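Local coordinates for protein alpha-glucosidase YIHQ (Escherichia coli, PDB 5AEG) that hydrolyses sulfoquinovosyl diacylglycerides and simple sulfoquinovosides such as sulfoquinovosyl glycerol, releasing sulfoquinovose for use as a source of carbon and sulfur, at residues F527-T531 and Q606-G610; S465-G471 and H498-D504; L8-Q12 and L22-Q26; S75-I81 and T92-S96; Q166-K170 and T510-M514. All blocks are in the same frame, centred on the assembly; numbering follows the deposited sequence.

Overall arrangement
The five contacts form two touching pairs and an outlier. Contact 2 lies in the catalytic barrel, where the side chain of Trp469 comes within about 4 Å of the nucleophile Asp405. Contact 1, its centre about 13 Å away, joins the same barrel to the C-terminal domain and touches contact 2 through Ser528, Phe527 and Thr531, packed on Ser503 and His501. Contacts 3 and 4, also about 13 Å apart between centres, are two hairpins facing each other; Phe11 CB packs 3.5 Å from Trp79 CZ2. Contact 5 joins the N-terminal region to a barrel loop, about 25 Å from contact 2 and about 52 Å from contacts 3 and 4, centre to centre.

Contact 1 of 5, residues F527-T531 and Q606-G610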
# COMPACT_ATOMS: atom_id res chain seq x y z
N PHE A 527 -7.02 11.63 -13.40
CA PHE A 527 -6.64 10.27 -13.03
C PHE A 527 -7.56 9.75 -11.93
O PHE A 527 -8.21 8.69 -12.08
CB PHE A 527 -5.15 10.32 -12.60
CG PHE A 527 -4.61 9.07 -11.91
CD1 PHE A 527 -5.05 7.80 -12.16
CD2 PHE A 527 -3.56 9.23 -11.00
CE1 PHE A 527 -4.46 6.71 -11.52
CE2 PHE A 527 -2.90 8.14 -10.45
CZ PHE A 527 -3.36 6.88 -10.68
N SER A 528 -7.68 10.51 -10.83
CA SER A 528 -8.44 10.10 -9.71
C SER A 528 -9.95 9.86 -9.94
O SER A 528 -10.56 9.01 -9.26
CB SER A 528 -8.20 11.02 -8.47
OG SER A 528 -6.84 10.93 -8.05
N ALA A 529 -10.52 10.54 -10.90
CA ALA A 529 -11.91 10.30 -11.29
C ALA A 529 -12.13 8.90 -11.88
O ALA A 529 -13.28 8.47 -11.95
CB ALA A 529 -12.32 11.34 -12.34
N PHE A 530 -11.04 8.23 -12.27
CA PHE A 530 -11.04 6.80 -12.68
C PHE A 530 -10.42 5.83 -11.71
O PHE A 530 -9.66 4.94 -12.08
CB PHE A 530 -10.46 6.73 -14.11
CG PHE A 530 -11.39 7.40 -15.10
CD1 PHE A 530 -12.42 6.68 -15.70
CD2 PHE A 530 -11.26 8.73 -15.40
CE1 PHE A 530 -13.28 7.25 -16.62
CE2 PHE A 530 -12.15 9.33 -16.29
CZ PHE A 530 -13.14 8.57 -16.94
N THR A 531 -10.70 6.10 -10.42
CA THR A 531 -10.25 5.28 -9.30
C THR A 531 -11.44 5.19 -8.35
O THR A 531 -12.45 5.89 -8.56
CB THR A 531 -9.00 5.84 -8.56
OG1 THR A 531 -9.37 7.01 -7.85
CG2 THR A 531 -7.90 6.10 -9.48
N GLN A 606 -0.66 1.82 -17.01
CA GLN A 606 -2.04 1.70 -17.36
C GLN A 606 -2.66 0.50 -16.73
O GLN A 606 -1.99 -0.42 -16.26
CB GLN A 606 -2.17 1.65 -18.91
CG GLN A 606 -1.46 0.57 -19.58
CD GLN A 606 -1.75 0.52 -21.09
OE1 GLN A 606 -1.08 1.21 -21.89
NE2 GLN A 606 -2.82 -0.14 -21.45
N TYR A 607 -4.00 0.56 -16.66
CA TYR A 607 -4.79 -0.33 -15.91
C TYR A 607 -6.17 -0.44 -16.45
O TYR A 607 -6.58 0.37 -17.25
CB TYR A 607 -4.86 0.01 -14.39
CG TYR A 607 -5.47 1.33 -14.07
CD1 TYR A 607 -4.71 2.54 -14.18
CD2 TYR A 607 -6.77 1.44 -13.64
CE1 TYR A 607 -5.27 3.79 -13.88
CE2 TYR A 607 -7.34 2.70 -13.35
CZ TYR A 607 -6.58 3.86 -13.46
OH TYR A 607 -7.20 5.05 -13.11
N LEU A 608 -6.85 -1.49 -16.01
CA LEU A 608 -8.30 -1.62 -16.23
C LEU A 608 -9.04 -1.21 -14.93
O LEU A 608 -8.67 -1.60 -13.82
CB LEU A 608 -8.65 -3.05 -16.59
CG LEU A 608 -8.07 -3.62 -17.86
CD1 LEU A 608 -8.27 -5.16 -17.96
CD2 LEU A 608 -8.55 -2.92 -19.10
N LEU A 609 -10.06 -0.40 -15.09
CA LEU A 609 -10.99 -0.03 -14.01
C LEU A 609 -12.18 -0.93 -14.17
O LEU A 609 -12.95 -0.76 -15.10
CB LEU A 609 -11.40 1.44 -14.09
CG LEU A 609 -12.26 2.06 -12.98
CD1 LEU A 609 -11.51 2.08 -11.62
CD2 LEU A 609 -12.69 3.47 -13.35
N GLY A 610 -12.34 -1.86 -13.23
CA GLY A 610 -13.26 -3.01 -13.42
C GLY A 610 -12.82 -3.76 -14.69
O GLY A 610 -11.67 -3.69 -15.11
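Tyr607 reaches from strand 607-609 into the turn formed by Ser528 to Thr531 and makes the one hydrogen bond between the two segments. Its OH donates to Phe530 O at 2.7 Å. The C=O...donor angle is 131°, and the hydroxyl stands 44° above the carbonyl plane rather than on a lone pair. The carbonyl oxygen lies at the edge of the tyrosine ring, near its plane. The turn that presents this oxygen is type I and is braced from within: Thr531 OG1 donates to Ser528 O at 2.7 Å, in the carbonyl plane and on a lone pair.

Aromatic and apolar contacts surround the phenol. Phe527, with CG anti to the backbone N (chi1 169°), swings its ring toward the strand, so that CE1 lies 3.6 Å from Tyr607 OH, with the oxygen at the phenylalanine edge. The two rings meet obliquely, CE1 of Phe527 being 3.8 Å from CE1 of Tyr607. Thr531 turns its methyl CG2 to the same hydroxyl at 3.8 Å. Two residues along the strand, Leu609 places CD1 3.4 Å from Phe530 O, while its CD2 meets the edge of the Phe530 ring at CD1, 4.0 Å away, the two side chains crossing at about a right angle. Val487 and Leu491 of helix 486-495 also pack on Tyr607.

Between these two segments a single directional bond joins the TIM-barrel domain to the C-terminal domain in a buried, largely apolar setting; Tyr571 OH, bonded to Leu609 O, adds a further link. The phenol satisfies the Phe530 carbonyl of the turn, and carbon atoms close in around both oxygens.

Contact 2 of 5, residues S465-G471 and H498-D504; sequences STMMWAG and HGLHHSD
Met468 and Trp469 run parallel to His501 and His502, tied by Met468 N to Leu500 O (3.0 Å), His502 N to Met468 O (3.0 Å) and Ala470 N to His502 O (2.8 Å). At one end His498 NE2 donates, nearly in its ring plane, to Ser465 O at 3.0 Å. Met468 CG sits over the centre of that imidazole, 3.4 Å from its centroid, and SD follows over the same face, the chain being bent at chi2 and chi3. With an alanine in place of His498, Ser465 O would probably lose this donor and the Met468 thioether the ring face that holds it, leaving it freer to turn. On the sheet face of Trp469 and His502, Trp469 CB lies over the His502 ring, whose ND1 makes weak bonds to Met467 SD, at the ring edge, and to Met468 O; NE2 is paired with Arg535. At the other end Trp469 NE1 donates to Asp504 OD2 at 3.1 Å, meeting it from 39° above the carboxylate plane. Asp504 OD1 forms a salt bridge to Arg535, which also makes a cation-pi contact with Trp469, and Asp504 lies beside the substrate-binding His537. Helix 486-495 links the two strands in a beta-alpha-beta crossover of the family 31 TIM barrel, with their C-terminal ends at the active site.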
# COMPACT_ATOMS: atom_id res chain seq x y z
N SER A 465 -7.47 -3.07 6.53
CA SER A 465 -7.48 -1.65 6.05
C SER A 465 -8.63 -1.53 5.04
O SER A 465 -8.64 -2.19 3.99
CB SER A 465 -6.19 -1.23 5.39
OG SER A 465 -6.31 0.09 4.92
N THR A 466 -9.58 -0.67 5.32
CA THR A 466 -10.69 -0.51 4.46
C THR A 466 -10.36 0.24 3.14
O THR A 466 -11.16 0.22 2.20
CB THR A 466 -11.82 0.27 5.18
OG1 THR A 466 -11.26 1.40 5.91
CG2 THR A 466 -12.52 -0.67 6.25
N MET A 467 -9.22 0.91 3.10
CA MET A 467 -8.78 1.63 1.87
C MET A 467 -7.34 1.96 2.00
O MET A 467 -6.91 2.47 3.08
CB MET A 467 -9.58 2.93 1.73
CG MET A 467 -9.06 3.87 0.68
SD MET A 467 -9.19 3.36 -1.05
CE MET A 467 -10.97 3.60 -1.27
N MET A 468 -6.56 1.67 0.95
CA MET A 468 -5.19 2.12 0.92
C MET A 468 -5.13 3.47 0.16
O MET A 468 -5.87 3.71 -0.79
CB MET A 468 -4.21 1.11 0.29
CG MET A 468 -4.26 -0.27 0.87
SD MET A 468 -4.01 -0.33 2.61
CE MET A 468 -2.49 0.51 2.89
N TRP A 469 -4.22 4.34 0.62
CA TRP A 469 -3.82 5.49 -0.19
C TRP A 469 -2.34 5.41 -0.46
O TRP A 469 -1.56 4.92 0.37
CB TRP A 469 -4.35 6.85 0.29
CG TRP A 469 -3.37 7.88 0.79
CD1 TRP A 469 -2.79 8.90 0.08
CD2 TRP A 469 -2.93 8.05 2.16
NE1 TRP A 469 -1.97 9.62 0.91
CE2 TRP A 469 -2.01 9.08 2.17
CE3 TRP A 469 -3.15 7.31 3.34
CZ2 TRP A 469 -1.33 9.49 3.36
CZ3 TRP A 469 -2.52 7.72 4.50
CH2 TRP A 469 -1.57 8.76 4.48
N ALA A 470 -1.94 6.04 -1.55
CA ALA A 470 -0.58 5.91 -2.02
C ALA A 470 0.49 6.74 -1.28
O ALA A 470 1.61 6.78 -1.70
CB ALA A 470 -0.53 6.23 -3.50
N GLY A 471 0.13 7.34 -0.16
CA GLY A 471 1.11 8.03 0.63
C GLY A 471 1.62 9.28 -0.05
O GLY A 471 0.89 9.87 -0.80
N HIS A 498 -4.89 -6.50 -2.12
CA HIS A 498 -5.62 -5.30 -1.66
C HIS A 498 -6.06 -4.52 -2.95
O HIS A 498 -5.23 -4.11 -3.82
CB HIS A 498 -4.80 -4.42 -0.73
CG HIS A 498 -5.69 -3.52 0.08
ND1 HIS A 498 -6.58 -2.62 -0.49
CD2 HIS A 498 -5.93 -3.49 1.41
CE1 HIS A 498 -7.30 -2.04 0.45
NE2 HIS A 498 -6.91 -2.54 1.62
N GLY A 499 -7.39 -4.45 -3.14
CA GLY A 499 -8.02 -3.97 -4.35
C GLY A 499 -8.74 -2.60 -4.23
O GLY A 499 -9.45 -2.23 -5.12
N LEU A 500 -8.51 -1.83 -3.16
CA LEU A 500 -9.06 -0.50 -2.98
C LEU A 500 -7.96 0.53 -2.76
O LEU A 500 -7.32 0.50 -1.70
CB LEU A 500 -10.08 -0.49 -1.81
CG LEU A 500 -11.22 -1.53 -1.88
CD1 LEU A 500 -12.03 -1.53 -0.62
CD2 LEU A 500 -12.07 -1.23 -3.06
N HIS A 501 -7.75 1.46 -3.69
CA HIS A 501 -6.56 2.28 -3.72
C HIS A 501 -6.88 3.65 -4.28
O HIS A 501 -7.48 3.72 -5.33
CB HIS A 501 -5.49 1.63 -4.63
CG HIS A 501 -4.11 2.17 -4.50
ND1 HIS A 501 -3.54 3.01 -5.43
CD2 HIS A 501 -3.13 1.89 -3.62
CE1 HIS A 501 -2.28 3.22 -5.13
NE2 HIS A 501 -1.99 2.51 -4.05
N HIS A 502 -6.36 4.69 -3.63
CA HIS A 502 -6.40 6.07 -4.20
C HIS A 502 -5.17 6.81 -3.81
O HIS A 502 -4.24 6.27 -3.11
CB HIS A 502 -7.69 6.83 -3.75
CG HIS A 502 -7.69 7.31 -2.33
ND1 HIS A 502 -7.79 6.47 -1.25
CD2 HIS A 502 -7.57 8.55 -1.81
CE1 HIS A 502 -7.84 7.17 -0.13
NE2 HIS A 502 -7.60 8.42 -0.43
N SER A 503 -5.07 8.01 -4.37
CA SER A 503 -3.94 8.88 -4.13
C SER A 503 -4.44 10.31 -3.82
O SER A 503 -5.60 10.70 -4.13
CB SER A 503 -2.93 8.85 -5.28
OG SER A 503 -3.55 9.33 -6.54
N ASP A 504 -3.55 11.08 -3.18
CA ASP A 504 -3.79 12.53 -3.00
C ASP A 504 -3.91 13.25 -4.40
O ASP A 504 -2.98 13.18 -5.21
CB ASP A 504 -2.62 13.18 -2.24
CG ASP A 504 -2.43 12.64 -0.83
OD1 ASP A 504 -3.38 12.53 -0.02
OD2 ASP A 504 -1.27 12.24 -0.56
O HOH W 1 -1.14 9.49 -2.53

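Contact 3 of 5, residues L8-Q12 and L22-Q26; sequences LLDFQ and LHFQQ
Leu9, Asp10 and Phe11 pair with Phe24, His23 and Leu22 in an antiparallel beta hairpin, the first two strands of a small three-stranded sheet. Asp10 and His23 form the hydrogen-bonded pair and satisfy each other's main chain: Asp10 N donates to His23 O at 3.0 Å, almost straight at 175°, and His23 N returns the bond to Asp10 O at 3.0 Å, from above the carbonyl plane. Beyond this pair of bonds, Gln25 N donates to Leu8 O at 2.9 Å. That carbonyl also receives a CA-H...O contact from Phe24 CA (3.2 Å), so this oxygen has one N-H donor and a weaker C-H neighbour. On its far edge Leu22 bonds through its backbone to strand 27-32, which extends the sheet.

The side chains of Asp10 and His23 lie alongside, pointing the same way, with carboxylate and imidazole planes only 18° apart; OD2 and ND1 remain 3.9 Å from each other, a polar neighbourhood longer than a hydrogen bond. The other face is apolar and packs on Ile95 of strand 89-97. There Leu22, its CG anti to the backbone N (chi1 168°), sends CD1 between two partners: Leu9 CD2 at 4.2 Å and, at the edge of the ring, Phe11 CD1 at 4.1 Å.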
# COMPACT_ATOMS: atom_id res chain seq x y z
N LEU A 8 -0.29 -33.67 -7.39
CA LEU A 8 -0.28 -32.54 -6.41
C LEU A 8 1.13 -32.18 -5.91
O LEU A 8 1.59 -31.07 -6.16
CB LEU A 8 -1.16 -32.83 -5.20
CG LEU A 8 -1.75 -31.53 -4.64
CD1 LEU A 8 -3.09 -31.30 -5.35
CD2 LEU A 8 -1.92 -31.54 -3.11
N LEU A 9 1.78 -33.11 -5.20
CA LEU A 9 3.17 -33.00 -4.71
C LEU A 9 4.02 -34.14 -5.31
O LEU A 9 3.80 -35.28 -4.97
CB LEU A 9 3.19 -33.12 -3.20
CG LEU A 9 2.90 -31.86 -2.37
CD1 LEU A 9 1.61 -31.90 -1.57
CD2 LEU A 9 4.06 -31.62 -1.44
N ASP A 10 4.98 -33.84 -6.17
CA ASP A 10 5.81 -34.83 -6.84
C ASP A 10 7.30 -34.62 -6.43
O ASP A 10 8.09 -33.79 -6.98
CB ASP A 10 5.62 -34.67 -8.36
CG ASP A 10 6.63 -35.42 -9.17
OD1 ASP A 10 7.19 -36.39 -8.65
OD2 ASP A 10 6.88 -35.05 -10.34
N PHE A 11 7.70 -35.44 -5.47
CA PHE A 11 9.04 -35.39 -4.91
C PHE A 11 9.93 -36.51 -5.44
O PHE A 11 9.68 -37.65 -5.11
CB PHE A 11 8.93 -35.48 -3.39
CG PHE A 11 10.21 -35.20 -2.70
CD1 PHE A 11 10.57 -33.90 -2.38
CD2 PHE A 11 11.10 -36.23 -2.43
CE1 PHE A 11 11.79 -33.64 -1.78
CE2 PHE A 11 12.32 -35.97 -1.83
CZ PHE A 11 12.66 -34.68 -1.48
N GLN A 12 10.94 -36.18 -6.24
CA GLN A 12 11.88 -37.15 -6.83
C GLN A 12 13.35 -37.04 -6.25
O GLN A 12 13.94 -35.97 -6.45
CB GLN A 12 11.90 -36.95 -8.34
CG GLN A 12 10.53 -37.14 -9.00
CD GLN A 12 10.52 -36.83 -10.50
OE1 GLN A 12 10.77 -35.69 -10.93
NE2 GLN A 12 10.22 -37.85 -11.30
N LEU A 22 11.23 -31.01 -6.38
CA LEU A 22 9.92 -31.01 -5.84
C LEU A 22 9.09 -30.21 -6.89
O LEU A 22 9.45 -29.03 -7.19
CB LEU A 22 9.86 -30.32 -4.51
CG LEU A 22 8.45 -30.01 -3.97
CD1 LEU A 22 7.65 -31.27 -3.61
CD2 LEU A 22 8.54 -29.10 -2.77
N HIS A 23 8.05 -30.85 -7.43
CA HIS A 23 7.10 -30.20 -8.32
C HIS A 23 5.83 -30.11 -7.50
O HIS A 23 5.56 -30.94 -6.64
CB HIS A 23 6.83 -31.00 -9.62
CG HIS A 23 7.92 -30.97 -10.64
ND1 HIS A 23 9.04 -31.76 -10.56
CD2 HIS A 23 8.05 -30.26 -11.77
CE1 HIS A 23 9.81 -31.54 -11.61
NE2 HIS A 23 9.23 -30.62 -12.36
N PHE A 24 5.03 -29.08 -7.76
CA PHE A 24 3.76 -28.85 -7.05
C PHE A 24 2.80 -28.45 -8.20
O PHE A 24 3.06 -27.47 -8.95
CB PHE A 24 3.94 -27.71 -6.02
CG PHE A 24 2.66 -27.18 -5.43
CD1 PHE A 24 1.80 -28.02 -4.80
CD2 PHE A 24 2.34 -25.81 -5.50
CE1 PHE A 24 0.63 -27.57 -4.26
CE2 PHE A 24 1.17 -25.36 -4.95
CZ PHE A 24 0.29 -26.24 -4.34
N GLN A 25 1.78 -29.27 -8.44
CA GLN A 25 0.90 -29.15 -9.64
C GLN A 25 1.63 -28.83 -10.87
O GLN A 25 1.29 -27.90 -11.61
CB GLN A 25 -0.15 -28.14 -9.42
CG GLN A 25 -0.69 -28.25 -8.04
CD GLN A 25 -2.11 -27.94 -7.96
OE1 GLN A 25 -2.62 -27.03 -8.62
NE2 GLN A 25 -2.80 -28.73 -7.16
N GLN A 26 2.71 -29.57 -11.05
CA GLN A 26 3.68 -29.47 -12.17
C GLN A 26 4.59 -28.30 -12.24
O GLN A 26 5.42 -28.26 -13.15
CB GLN A 26 3.03 -29.64 -13.54
CG GLN A 26 2.84 -31.10 -13.86
CD GLN A 26 1.42 -31.31 -14.17
OE1 GLN A 26 1.02 -31.25 -15.34
NE2 GLN A 26 0.60 -31.48 -13.11

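Contact 4 of 5, residues S75-I81 and T92-S96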
# COMPACT_ATOMS: atom_id res chain seq x y z
N SER A 75 7.19 -38.73 5.76
CA SER A 75 6.64 -38.11 6.95
C SER A 75 5.12 -38.51 6.95
O SER A 75 4.60 -39.00 5.92
CB SER A 75 6.93 -36.58 6.87
OG SER A 75 6.36 -35.81 7.91
N PRO A 76 4.42 -38.34 8.11
CA PRO A 76 2.94 -38.49 8.08
C PRO A 76 2.29 -37.62 6.99
O PRO A 76 1.65 -38.14 6.04
CB PRO A 76 2.51 -38.04 9.50
CG PRO A 76 3.74 -37.49 10.17
CD PRO A 76 4.91 -38.16 9.50
N ASP A 77 2.56 -36.32 7.10
CA ASP A 77 2.03 -35.28 6.23
C ASP A 77 2.66 -35.24 4.84
O ASP A 77 1.99 -34.96 3.86
CB ASP A 77 2.20 -33.90 6.90
CG ASP A 77 1.41 -33.77 8.20
OD1 ASP A 77 1.49 -34.69 9.04
OD2 ASP A 77 0.72 -32.74 8.36
N GLY A 78 3.97 -35.46 4.75
CA GLY A 78 4.63 -35.45 3.44
C GLY A 78 6.08 -35.92 3.54
O GLY A 78 6.33 -37.15 3.64
N TRP A 79 7.01 -34.96 3.58
CA TRP A 79 8.43 -35.25 3.59
C TRP A 79 9.18 -34.40 4.56
O TRP A 79 8.84 -33.24 4.79
CB TRP A 79 9.05 -35.06 2.23
CG TRP A 79 8.68 -36.06 1.21
CD1 TRP A 79 9.32 -37.24 0.91
CD2 TRP A 79 7.58 -35.97 0.32
NE1 TRP A 79 8.69 -37.88 -0.12
CE2 TRP A 79 7.61 -37.13 -0.51
CE3 TRP A 79 6.56 -35.03 0.13
CZ2 TRP A 79 6.68 -37.36 -1.51
CZ3 TRP A 79 5.62 -35.27 -0.87
CH2 TRP A 79 5.69 -36.43 -1.68
N LEU A 80 10.25 -34.96 5.08
CA LEU A 80 11.18 -34.27 5.98
C LEU A 80 12.57 -34.37 5.40
O LEU A 80 13.07 -35.48 5.21
CB LEU A 80 11.10 -34.82 7.39
CG LEU A 80 12.08 -34.21 8.42
CD1 LEU A 80 11.79 -32.74 8.65
CD2 LEU A 80 11.97 -34.98 9.73
N ILE A 81 13.15 -33.22 5.02
CA ILE A 81 14.52 -33.13 4.54
C ILE A 81 15.45 -32.61 5.64
O ILE A 81 15.23 -31.53 6.22
CB ILE A 81 14.63 -32.28 3.28
CG1 ILE A 81 13.57 -32.76 2.30
CG2 ILE A 81 15.99 -32.42 2.70
CD1 ILE A 81 13.59 -32.11 0.95
N THR A 92 16.27 -28.37 9.14
CA THR A 92 15.22 -29.30 8.64
C THR A 92 14.17 -28.54 7.83
O THR A 92 13.83 -27.40 8.15
CB THR A 92 14.45 -30.01 9.76
OG1 THR A 92 13.92 -29.03 10.58
CG2 THR A 92 15.38 -30.88 10.62
N LEU A 93 13.71 -29.17 6.77
CA LEU A 93 12.64 -28.64 5.93
C LEU A 93 11.55 -29.66 5.88
O LEU A 93 11.77 -30.79 5.40
CB LEU A 93 13.16 -28.35 4.52
CG LEU A 93 12.08 -27.95 3.49
CD1 LEU A 93 11.48 -26.61 3.90
CD2 LEU A 93 12.61 -27.94 2.09
N ASN A 94 10.40 -29.33 6.44
CA ASN A 94 9.23 -30.11 6.32
C ASN A 94 8.38 -29.64 5.13
O ASN A 94 8.11 -28.42 4.99
CB ASN A 94 8.39 -30.04 7.59
CG ASN A 94 7.92 -31.41 8.00
OD1 ASN A 94 8.60 -32.06 8.80
ND2 ASN A 94 6.81 -31.90 7.39
N ILE A 95 7.93 -30.61 4.34
CA ILE A 95 7.14 -30.40 3.13
C ILE A 95 5.84 -31.16 3.33
O ILE A 95 5.83 -32.40 3.65
CB ILE A 95 7.83 -30.94 1.92
CG1 ILE A 95 9.17 -30.28 1.75
CG2 ILE A 95 7.00 -30.79 0.62
CD1 ILE A 95 9.95 -30.85 0.56
N SER A 96 4.75 -30.41 3.18
CA SER A 96 3.40 -30.93 3.43
C SER A 96 2.35 -30.15 2.62
O SER A 96 2.69 -29.11 2.01
CB SER A 96 3.11 -30.99 4.91
OG SER A 96 2.72 -29.78 5.54
O HOH W 2 0.83 -29.76 7.36
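Ile81 and Trp79 face Leu93 and Ile95 as the two hydrogen-bonded pairs of an antiparallel ladder, with Leu80 and Asn94 as the non-hydrogen-bonded pair between them. Each hydrogen-bonded pair is closed by two reciprocal main-chain bonds, such as Trp79 N to Ile95 O at 2.8 Å.

The side chain of Ile81 traces the apolar face. Its CB stands 3.9 Å from Leu93 O and opposite the CB of Leu93. CG1, anti to the carbonyl carbon (chi1 -49°), continues past the same oxygen at 4.1 Å. The extended second torsion then carries CD1 along the sheet to Ile95 CD1, 3.9 Å away, where the two isoleucines meet at their terminal methyls. The same CD1 packs on the ring of Phe11 from strand 9-12. Nearer the hairpin's open end, Ile95 CG2 comes against Trp79 CE3.

On the other face Leu80 CD1 lies 3.3 Å from Asn94 OD1, a methyl against an amide oxygen. Gly78 fits tightly against the neighbouring strand, its CA 3.3 Å from Ile95 O. Its amide nitrogen is buried without a partner. Farther out, a water accepts from Ser96 OG (2.6 Å) and donates to OD2 of the poorly ordered Asp77.

This is a beta hairpin, strands 79-85 and 89-97, within the galactose mutarotase-like N-terminal domain of the family, its apolar face packed on the N-terminal strands 9-12 and 20-24.

Contact 5 of 5, residues Q166-K170 and T510-M514; sequences QADCK and TLFEM
Phe512, at the second position of a type I' beta turn from Leu511 to Met514, inserts its ring against Gln166, Ala167 and Lys170 at the end of helix 162-169. The contact joins the mutarotase-like N-terminal domain to a loop of the TIM barrel, the one between strand 501-505 and helix 518-528. The turn is closed by Met514 N donating to Leu511 O, and Phe512 takes the positive phi (55°) that such a turn demands.

No direct hydrogen bond crosses the contact; the Phe512 ring carries it. Gln166 CB rests over the centre of one face, 3.9 Å from the centroid, in a CH-pi contact. The glutamine then runs back past the phenylalanine in the opposite direction, extended beyond CG, and lays its amide beside the root of the ring, the planes 42° apart. There OE1 is 3.5 Å from Phe512 CB and NE2 is 3.7 Å from Phe512 CD1. OE1 also accepts from a water at 2.8 Å. Replacing Phe512 with a serine would probably open a gap beside Ala167 and leave the Gln166 side chain without the surface it lies on.

The loop lies close to the catalytic pocket: the Leu511 side chain is about 7 Å from that of the substrate-binding Arg301 and about 8 Å from that of Asp472, the inferred proton donor. At the far rim of the ring, Ala167 CA approaches Phe512 CZ to 3.7 Å, and Lys170, its chain bent at chi3, brings CE to 4.0 Å from that same Phe512 CZ.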
# COMPACT_ATOMS: atom_id res chain seq x y z
N GLN A 166 19.18 15.88 -3.15
CA GLN A 166 18.86 16.85 -2.09
C GLN A 166 18.30 16.27 -0.78
O GLN A 166 18.76 16.60 0.35
CB GLN A 166 17.88 17.92 -2.61
CG GLN A 166 18.41 18.79 -3.70
CD GLN A 166 17.38 19.79 -4.18
OE1 GLN A 166 16.46 19.47 -4.93
NE2 GLN A 166 17.44 20.96 -3.63
N ALA A 167 17.32 15.36 -0.91
CA ALA A 167 16.70 14.75 0.26
C ALA A 167 17.75 13.88 0.99
O ALA A 167 17.71 13.78 2.18
CB ALA A 167 15.51 13.89 -0.19
N ASP A 168 18.61 13.22 0.23
CA ASP A 168 19.67 12.36 0.83
C ASP A 168 20.73 13.17 1.60
O ASP A 168 21.33 12.65 2.51
CB ASP A 168 20.41 11.56 -0.25
CG ASP A 168 19.75 10.23 -0.58
OD1 ASP A 168 18.84 9.83 0.17
OD2 ASP A 168 20.18 9.58 -1.59
N CYS A 169 20.95 14.43 1.23
CA CYS A 169 21.86 15.26 1.99
C CYS A 169 21.35 15.52 3.40
O CYS A 169 22.14 15.71 4.25
CB CYS A 169 22.15 16.55 1.25
SG CYS A 169 23.16 16.24 -0.23
N LYS A 170 20.05 15.41 3.62
CA LYS A 170 19.38 15.69 4.89
C LYS A 170 18.72 14.34 5.32
O LYS A 170 17.69 13.97 4.88
CB LYS A 170 18.35 16.75 4.47
CG LYS A 170 17.51 17.40 5.53
CD LYS A 170 16.39 18.23 4.88
CE LYS A 170 15.18 17.39 4.48
NZ LYS A 170 13.86 18.10 4.52
N THR A 510 6.13 18.79 -0.84
CA THR A 510 6.34 20.11 -1.34
C THR A 510 7.65 20.62 -0.63
O THR A 510 7.59 21.22 0.43
CB THR A 510 5.14 20.97 -0.96
OG1 THR A 510 3.90 20.33 -1.28
CG2 THR A 510 5.21 22.29 -1.64
N LEU A 511 8.78 20.35 -1.20
CA LEU A 511 10.09 20.60 -0.62
C LEU A 511 11.02 20.92 -1.73
O LEU A 511 10.71 20.66 -2.89
CB LEU A 511 10.61 19.32 0.03
CG LEU A 511 9.88 18.82 1.25
CD1 LEU A 511 10.50 17.47 1.68
CD2 LEU A 511 9.81 19.80 2.43
N PHE A 512 12.16 21.56 -1.40
CA PHE A 512 13.23 21.81 -2.37
C PHE A 512 12.72 22.55 -3.58
O PHE A 512 13.06 22.19 -4.72
CB PHE A 512 13.93 20.48 -2.79
CG PHE A 512 14.36 19.66 -1.64
CD1 PHE A 512 15.26 20.18 -0.70
CD2 PHE A 512 13.89 18.38 -1.45
CE1 PHE A 512 15.65 19.45 0.41
CE2 PHE A 512 14.26 17.65 -0.33
CZ PHE A 512 15.17 18.15 0.58
N GLU A 513 11.89 23.57 -3.39
CA GLU A 513 11.38 24.24 -4.58
C GLU A 513 10.43 23.42 -5.53
O GLU A 513 10.14 23.87 -6.64
CB GLU A 513 12.54 24.85 -5.43
CG GLU A 513 13.48 25.78 -4.63
CD GLU A 513 12.76 26.74 -3.65
OE1 GLU A 513 11.78 27.43 -4.04
OE2 GLU A 513 13.18 26.82 -2.47
N MET A 514 9.99 22.22 -5.13
CA MET A 514 8.90 21.61 -5.86
C MET A 514 7.64 22.35 -5.40
O MET A 514 7.45 22.55 -4.22
CB MET A 514 8.77 20.12 -5.50
CG MET A 514 9.85 19.29 -6.05
SD MET A 514 9.69 17.51 -5.68
CE MET A 514 9.55 17.45 -3.91
O HOH W 3 14.34 20.75 -6.23